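Local structure of endoribonuclease MazF4 (Mycobacterium tuberculosis, 5XE2) at residues 23-28 and 36-41; 40-45 and 65-70. The protein acts as the toxin of a type II toxin-antitoxin pair, an endoribonuclease that cleaves single-stranded mRNA between the first two bases of UCGCU. All coordinates share one frame; numbering follows the deposited sequence.

Contact 1 of 2, residues 23-28 and 36-41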
ATOM      1  N   TRP A  23       4.205  12.831   3.030  1.00 19.20           N
ATOM      2  CA  TRP A  23       3.481  11.587   2.826  1.00 18.41           C
ATOM      3  C   TRP A  23       2.031  11.788   3.217  1.00 17.30           C
ATOM      4  O   TRP A  23       1.744  12.375   4.258  1.00 16.63           O
ATOM      5  CB  TRP A  23       4.088  10.464   3.670  1.00 18.17           C
ATOM      6  CG  TRP A  23       5.428  10.002   3.210  1.00 18.60           C
ATOM      7  CD1 TRP A  23       6.636  10.562   3.510  1.00 19.38           C
ATOM      8  CD2 TRP A  23       5.710   8.869   2.369  1.00 18.97           C
ATOM      9  NE1 TRP A  23       7.653   9.852   2.913  1.00 19.21           N
ATOM     10  CE2 TRP A  23       7.115   8.810   2.205  1.00 19.05           C
ATOM     11  CE3 TRP A  23       4.914   7.902   1.738  1.00 18.75           C
ATOM     12  CZ2 TRP A  23       7.743   7.821   1.437  1.00 19.10           C
ATOM     13  CZ3 TRP A  23       5.535   6.919   0.974  1.00 18.69           C
ATOM     14  CH2 TRP A  23       6.941   6.886   0.835  1.00 18.93           C
ATOM     15  N   LEU A  24       1.132  11.280   2.377  1.00 17.02           N
ATOM     16  CA  LEU A  24      -0.306  11.341   2.604  1.00 16.91           C
ATOM     17  C   LEU A  24      -0.827  10.043   3.219  1.00 16.38           C
ATOM     18  O   LEU A  24      -0.664   8.971   2.620  1.00 15.65           O
ATOM     19  CB  LEU A  24      -1.029  11.576   1.285  1.00 17.64           C
ATOM     20  CG  LEU A  24      -2.553  11.418   1.339  1.00 18.38           C
ATOM     21  CD1 LEU A  24      -3.185  12.591   2.058  1.00 19.13           C
ATOM     22  CD2 LEU A  24      -3.142  11.261  -0.045  1.00 19.17           C
ATOM     23  N   ILE A  25      -1.520  10.158   4.352  1.00 15.47           N
ATOM     24  CA  ILE A  25      -2.061   8.986   5.063  1.00 15.49           C
ATOM     25  C   ILE A  25      -3.237   8.398   4.270  1.00 14.96           C
ATOM     26  O   ILE A  25      -4.213   9.101   3.996  1.00 14.13           O
ATOM     27  CB  ILE A  25      -2.576   9.341   6.482  1.00 15.94           C
ATOM     28  CG1 ILE A  25      -1.496  10.038   7.334  1.00 16.68           C
ATOM     29  CG2 ILE A  25      -3.107   8.089   7.190  1.00 16.03           C
ATOM     30  CD1 ILE A  25      -0.219   9.249   7.510  1.00 17.18           C
ATOM     31  N   VAL A  26      -3.137   7.115   3.912  1.00 14.49           N
ATOM     32  CA  VAL A  26      -4.225   6.416   3.194  1.00 14.77           C
ATOM     33  C   VAL A  26      -4.856   5.234   3.943  1.00 14.61           C
ATOM     34  O   VAL A  26      -5.897   4.721   3.519  1.00 15.25           O
ATOM     35  CB  VAL A  26      -3.795   6.004   1.766  1.00 14.62           C
ATOM     36  CG1 VAL A  26      -3.528   7.258   0.931  1.00 15.23           C
ATOM     37  CG2 VAL A  26      -2.560   5.107   1.776  1.00 14.90           C
ATOM     38  N   SER A  27      -4.264   4.820   5.059  1.00 14.57           N
ATOM     39  CA  SER A  27      -4.867   3.792   5.902  1.00 14.48           C
ATOM     40  C   SER A  27      -6.136   4.309   6.595  1.00 14.79           C
ATOM     41  O   SER A  27      -6.302   5.510   6.804  1.00 14.21           O
ATOM     42  CB  SER A  27      -3.855   3.250   6.923  1.00 14.32           C
ATOM     43  OG  SER A  27      -2.978   4.262   7.380  1.00 13.48           O
ATOM     44  N   ASN A  28      -7.031   3.384   6.923  1.00 15.66           N
ATOM     45  CA  ASN A  28      -8.298   3.723   7.560  1.00 16.53           C
ATOM     46  C   ASN A  28      -8.094   4.258   8.980  1.00 17.31           C
ATOM     47  O   ASN A  28      -7.129   3.885   9.671  1.00 17.62           O
ATOM     48  CB  ASN A  28      -9.257   2.520   7.542  1.00 16.52           C
ATOM     49  CG  ASN A  28      -8.873   1.434   8.542  1.00 16.13           C
ATOM     50  OD1 ASN A  28      -9.000   1.617   9.755  1.00 15.94           O
ATOM     51  ND2 ASN A  28      -8.421   0.296   8.041  1.00 16.18           N
ATOM     52  N   ALA A  36       0.259   0.932  15.886  1.00 20.83           N
ATOM     53  CA  ALA A  36       1.518   1.697  16.048  1.00 20.56           C
ATOM     54  C   ALA A  36       2.013   2.368  14.768  1.00 19.85           C
ATOM     55  O   ALA A  36       2.984   3.120  14.815  1.00 19.73           O
ATOM     56  CB  ALA A  36       2.609   0.806  16.609  1.00 20.88           C
ATOM     57  N   ASP A  37       1.363   2.095  13.636  1.00 19.10           N
ATOM     58  CA  ASP A  37       1.816   2.602  12.344  1.00 18.12           C
ATOM     59  C   ASP A  37       0.645   2.946  11.429  1.00 17.05           C
ATOM     60  O   ASP A  37      -0.518   2.734  11.777  1.00 16.95           O
ATOM     61  CB  ASP A  37       2.790   1.600  11.690  1.00 18.60           C
ATOM     62  CG  ASP A  37       2.225   0.184  11.570  1.00 18.91           C
ATOM     63  OD1 ASP A  37       0.990  -0.016  11.519  1.00 18.95           O
ATOM     64  OD2 ASP A  37       3.047  -0.747  11.503  1.00 19.70           O
ATOM     65  N   VAL A  38       0.978   3.506  10.274  1.00 16.34           N
ATOM     66  CA  VAL A  38       0.013   3.902   9.249  1.00 15.77           C
ATOM     67  C   VAL A  38       0.561   3.511   7.880  1.00 15.28           C
ATOM     68  O   VAL A  38       1.738   3.176   7.744  1.00 15.63           O
ATOM     69  CB  VAL A  38      -0.236   5.427   9.255  1.00 16.16           C
ATOM     70  CG1 VAL A  38      -0.816   5.882  10.592  1.00 16.42           C
ATOM     71  CG2 VAL A  38       1.034   6.215   8.910  1.00 16.04           C
ATOM     72  N   VAL A  39      -0.301   3.572   6.876  1.00 14.61           N
ATOM     73  CA  VAL A  39       0.101   3.434   5.488  1.00 14.19           C
ATOM     74  C   VAL A  39      -0.099   4.779   4.805  1.00 13.93           C
ATOM     75  O   VAL A  39      -1.095   5.473   5.043  1.00 12.97           O
ATOM     76  CB  VAL A  39      -0.662   2.313   4.764  1.00 13.96           C
ATOM     77  CG1 VAL A  39      -0.290   2.263   3.290  1.00 13.86           C
ATOM     78  CG2 VAL A  39      -0.359   0.980   5.420  1.00 13.79           C
ATOM     79  N   ALA A  40       0.884   5.134   3.979  1.00 13.90           N
ATOM     80  CA  ALA A  40       0.917   6.410   3.301  1.00 13.82           C
ATOM     81  C   ALA A  40       1.466   6.290   1.881  1.00 14.25           C
ATOM     82  O   ALA A  40       2.151   5.316   1.531  1.00 13.59           O
ATOM     83  CB  ALA A  40       1.758   7.389   4.108  1.00 13.96           C
ATOM     84  N   VAL A  41       1.151   7.304   1.078  1.00 14.97           N
ATOM     85  CA  VAL A  41       1.680   7.455  -0.272  1.00 15.83           C
ATOM     86  C   VAL A  41       2.431   8.776  -0.405  1.00 17.27           C
ATOM     87  O   VAL A  41       2.122   9.778   0.277  1.00 16.14           O
ATOM     88  CB  VAL A  41       0.592   7.378  -1.364  1.00 15.74           C
ATOM     89  CG1 VAL A  41       0.043   5.960  -1.465  1.00 15.59           C
ATOM     90  CG2 VAL A  41      -0.523   8.391  -1.130  1.00 15.71           C
TER

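Contact 2 of 2, residues 40-45 and 65-70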
ATOM      1  N   ALA A  40       0.884   5.134   3.979  1.00 13.90           N
ATOM      2  CA  ALA A  40       0.917   6.410   3.301  1.00 13.82           C
ATOM      3  C   ALA A  40       1.466   6.290   1.881  1.00 14.25           C
ATOM      4  O   ALA A  40       2.151   5.316   1.531  1.00 13.59           O
ATOM      5  CB  ALA A  40       1.758   7.389   4.108  1.00 13.96           C
ATOM      6  N   VAL A  41       1.151   7.304   1.078  1.00 14.97           N
ATOM      7  CA  VAL A  41       1.680   7.455  -0.272  1.00 15.83           C
ATOM      8  C   VAL A  41       2.431   8.776  -0.405  1.00 17.27           C
ATOM      9  O   VAL A  41       2.122   9.778   0.277  1.00 16.14           O
ATOM     10  CB  VAL A  41       0.592   7.378  -1.364  1.00 15.74           C
ATOM     11  CG1 VAL A  41       0.043   5.960  -1.465  1.00 15.59           C
ATOM     12  CG2 VAL A  41      -0.523   8.391  -1.130  1.00 15.71           C
ATOM     13  N   ARG A  42       3.393   8.770  -1.318  1.00 18.90           N
ATOM     14  CA  ARG A  42       4.363   9.848  -1.443  1.00 21.67           C
ATOM     15  C   ARG A  42       3.765  11.052  -2.173  1.00 21.32           C
ATOM     16  O   ARG A  42       3.040  10.901  -3.164  1.00 19.67           O
ATOM     17  CB  ARG A  42       5.602   9.342  -2.190  1.00 24.85           C
ATOM     18  CG  ARG A  42       6.846  10.190  -2.003  1.00 29.30           C
ATOM     19  CD  ARG A  42       8.099   9.506  -2.561  1.00 34.12           C
ATOM     20  NE  ARG A  42       7.978   9.106  -3.985  1.00 38.55           N
ATOM     21  CZ  ARG A  42       8.981   9.079  -4.876  1.00 42.66           C
ATOM     22  NH1 ARG A  42      10.237   9.418  -4.549  1.00 45.71           N
ATOM     23  NH2 ARG A  42       8.732   8.713  -6.130  1.00 43.69           N
ATOM     24  N   LEU A  43       4.059  12.242  -1.665  1.00 21.05           N
ATOM     25  CA  LEU A  43       3.829  13.476  -2.413  1.00 22.13           C
ATOM     26  C   LEU A  43       5.148  13.882  -3.042  1.00 21.68           C
ATOM     27  O   LEU A  43       6.200  13.806  -2.382  1.00 20.84           O
ATOM     28  CB  LEU A  43       3.338  14.616  -1.526  1.00 23.77           C
ATOM     29  CG  LEU A  43       1.844  14.894  -1.517  1.00 26.34           C
ATOM     30  CD1 LEU A  43       1.133  13.889  -0.617  1.00 27.37           C
ATOM     31  CD2 LEU A  43       1.602  16.329  -1.050  1.00 28.14           C
ATOM     32  N   THR A  44       5.080  14.321  -4.302  1.00 20.96           N
ATOM     33  CA  THR A  44       6.253  14.723  -5.065  1.00 20.68           C
ATOM     34  C   THR A  44       5.961  15.966  -5.909  1.00 20.49           C
ATOM     35  O   THR A  44       4.809  16.251  -6.250  1.00 18.58           O
ATOM     36  CB  THR A  44       6.788  13.566  -5.953  1.00 21.14           C
ATOM     37  OG1 THR A  44       7.908  14.020  -6.722  1.00 22.17           O
ATOM     38  CG2 THR A  44       5.715  13.037  -6.902  1.00 22.27           C
ATOM     39  N   THR A  45       7.028  16.706  -6.209  1.00 21.24           N
ATOM     40  CA  THR A  45       6.977  17.814  -7.156  1.00 22.05           C
ATOM     41  C   THR A  45       7.106  17.286  -8.579  1.00 23.74           C
ATOM     42  O   THR A  45       6.799  18.014  -9.533  1.00 24.12           O
ATOM     43  CB  THR A  45       8.110  18.825  -6.919  1.00 22.37           C
ATOM     44  OG1 THR A  45       9.372  18.176  -7.098  1.00 21.76           O
ATOM     45  CG2 THR A  45       8.036  19.409  -5.517  1.00 22.37           C
ATOM     46  N   TYR A  65       2.047  16.545  -6.581  1.00 21.05           N
ATOM     47  CA  TYR A  65       1.374  15.351  -7.081  1.00 20.98           C
ATOM     48  C   TYR A  65       1.496  14.220  -6.083  1.00 20.16           C
ATOM     49  O   TYR A  65       2.528  14.091  -5.424  1.00 20.59           O
ATOM     50  CB  TYR A  65       1.994  14.899  -8.419  1.00 21.66           C
ATOM     51  CG  TYR A  65       1.980  15.979  -9.474  1.00 22.94           C
ATOM     52  CD1 TYR A  65       2.955  16.983  -9.467  1.00 24.03           C
ATOM     53  CD2 TYR A  65       0.985  16.027 -10.457  1.00 23.17           C
ATOM     54  CE1 TYR A  65       2.946  17.999 -10.402  1.00 24.76           C
ATOM     55  CE2 TYR A  65       0.973  17.043 -11.412  1.00 24.57           C
ATOM     56  CZ  TYR A  65       1.957  18.027 -11.371  1.00 25.63           C
ATOM     57  OH  TYR A  65       1.991  19.058 -12.288  1.00 28.21           O
ATOM     58  N   VAL A  66       0.450  13.400  -5.993  1.00 18.30           N
ATOM     59  CA  VAL A  66       0.471  12.185  -5.184  1.00 17.96           C
ATOM     60  C   VAL A  66       0.870  11.016  -6.086  1.00 17.44           C
ATOM     61  O   VAL A  66       0.242  10.794  -7.127  1.00 17.12           O
ATOM     62  CB  VAL A  66      -0.902  11.930  -4.510  1.00 17.99           C
ATOM     63  CG1 VAL A  66      -0.969  10.549  -3.873  1.00 18.13           C
ATOM     64  CG2 VAL A  66      -1.186  13.015  -3.476  1.00 18.13           C
ATOM     65  N   ASN A  67       1.929  10.302  -5.702  1.00 16.36           N
ATOM     66  CA  ASN A  67       2.316   9.048  -6.371  1.00 16.12           C
ATOM     67  C   ASN A  67       1.712   7.843  -5.626  1.00 15.90           C
ATOM     68  O   ASN A  67       2.283   7.352  -4.642  1.00 16.23           O
ATOM     69  CB  ASN A  67       3.839   8.949  -6.468  1.00 16.01           C
ATOM     70  CG  ASN A  67       4.316   7.631  -7.074  1.00 16.27           C
ATOM     71  OD1 ASN A  67       3.532   6.835  -7.586  1.00 16.03           O
ATOM     72  ND2 ASN A  67       5.619   7.394  -6.998  1.00 16.94           N
ATOM     73  N   ALA A  68       0.558   7.376  -6.102  1.00 15.68           N
ATOM     74  CA  ALA A  68      -0.153   6.241  -5.480  1.00 15.66           C
ATOM     75  C   ALA A  68       0.506   4.888  -5.733  1.00 15.47           C
ATOM     76  O   ALA A  68       0.117   3.903  -5.108  1.00 15.38           O
ATOM     77  CB  ALA A  68      -1.609   6.203  -5.929  1.00 15.71           C
ATOM     78  N   ASP A  69       1.482   4.825  -6.645  1.00 15.72           N
ATOM     79  CA  ASP A  69       2.308   3.617  -6.802  1.00 15.72           C
ATOM     80  C   ASP A  69       3.276   3.385  -5.643  1.00 15.17           C
ATOM     81  O   ASP A  69       3.677   2.247  -5.406  1.00 14.63           O
ATOM     82  CB  ASP A  69       3.093   3.634  -8.129  1.00 16.33           C
ATOM     83  CG  ASP A  69       2.205   3.410  -9.342  1.00 17.27           C
ATOM     84  OD1 ASP A  69       1.232   2.637  -9.240  1.00 18.23           O
ATOM     85  OD2 ASP A  69       2.480   3.996 -10.404  1.00 18.37           O
ATOM     86  N   ASN A  70       3.650   4.453  -4.935  1.00 14.99           N
ATOM     87  CA  ASN A  70       4.621   4.359  -3.857  1.00 14.94           C
ATOM     88  C   ASN A  70       3.893   4.343  -2.517  1.00 14.75           C
ATOM     89  O   ASN A  70       3.684   5.383  -1.889  1.00 14.70           O
ATOM     90  CB  ASN A  70       5.628   5.510  -3.975  1.00 15.08           C
ATOM     91  CG  ASN A  70       6.802   5.416  -2.993  1.00 15.29           C
ATOM     92  OD1 ASN A  70       7.552   6.372  -2.894  1.00 15.26           O
ATOM     93  ND2 ASN A  70       6.985   4.288  -2.296  1.00 15.14           N
TER

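Contact 1 of 2, residues 23-28 and 36-41
Val38 meets the 23-28 segment through two neighbours: its CG2 lies 3.6 Å from Ile25 CD1, the two side chains crossing at about a right angle, and its CB touches Ser27 OG. That hydroxyl oxygen accepts the backbone N-H of Val39, with N to Ser27 OG 2.8 Å and an almost straight 171° at the hydrogen. Ser27 chi1 of 35° sets OG between its own N and carbonyl carbon, turned to Val39; OG is also hydrogen-bonded to Asn32 OD1 in helix 29-34. Val39 O takes two donors, Val26 N at 2.9 Å and Ser27 N at a longer 3.2 Å, both from the same face of the carbonyl plane. Ala40 pairs with Ile25 without hydrogen bonds, its CB against Trp23 CB and its CA 3.1 Å from Leu24 O, a CA-H...O contact. Leu24 and Val41 exchange both backbone bonds, Leu24 N to Val41 O being 2.8 Å. Val41 CG2 lies against Val26 CG1 on the face covered by Leu98 of helix 88-101, while the indole of Trp23 brings CE3 to 3.4 Å from Val41 C. Two successive N-H groups on one carbonyl recall a classic beta bulge, here at the end of strand 21-25, next to strand 37-44 in the SH3-like sheet of the PemK/MazF fold.

Contact 2 of 2, residues 40-45 and 65-70
Strands 40-44 and 65-67 run antiparallel, their axes 4.7 Å apart at the closest, with Leu43 facing Val66 in a non-hydrogen-bonded pair and Thr44 facing Tyr65 in a hydrogen-bonded one. They are neighbours in the antiparallel sheet of the SH3-like PemK/MazF fold. Thr44 and Tyr65 exchange both backbone bonds, Thr44 N to Tyr65 O and Tyr65 N to Thr44 O each 2.8 Å, and Asn67 N gives a third to Arg42 O. Beyond it the chain turns a corner in a type I turn from Asn67 to Asn70, and Arg42 N reaches Asn70 O only by a weak bond. On one face of the sheet, Val66 spreads its two methyls: CG1 touches Val41 CG2 at 3.5 Å, the side chains crossing at about a right angle, and CG2 meets Leu43 CD1 at 3.8 Å. Ile94 of helix 88-101 packs on Val66 as well, tying this pairing to the hydrophobic core. The face bearing Arg42, Thr44, Tyr65 and Asn67 is more polar. Tyr65 turns the edge of its ring to Thr44 O, and Trp53 of strand 53-55 touches Thr44, Tyr65 and Asn67. Asn70 ND2 is hydrogen-bonded to Glu72 OE2 of its own chain and to Thr73 OG1 of the second subunit, which orients its amide and leads this corner toward the dimer interface. Its OD1 sits beside the bent Arg42 chain, where chi3 of 55° places NE; the guanidinium and amide planes are 74° apart. Although Arg42 NE and Asn70 OD1 are 3.0 Å apart, the angle is too poor for a hydrogen bond, and the closest carbon of Arg42 to that oxygen is CD, at 3.2 Å.

How the contacts relate
Both contacts use strand 37-44, which lies between strands 21-25 and 65-75, and they share Ala40 and Val41. Every residue that touches across contact 1 is buried, whereas contact 2 runs from the core out to partly exposed residues. Apolar side chains, Trp23 and Leu24 among them, dominate contact 1, where one serine hydroxyl stands in for a backbone acceptor; contact 2 keeps an apolar face at Val41, Leu43 and Val66 and adds polar groups on the face bearing Arg42 and Asn67, and at Asn70. Strand 21-25 also packs on the shared strand, Leu24 CB 3.7 Å from Leu43 CD1, and Trp23 CZ3 lies 3.7 Å from Asn70 O, linking the outer segments. Both contacts reach the second subunit.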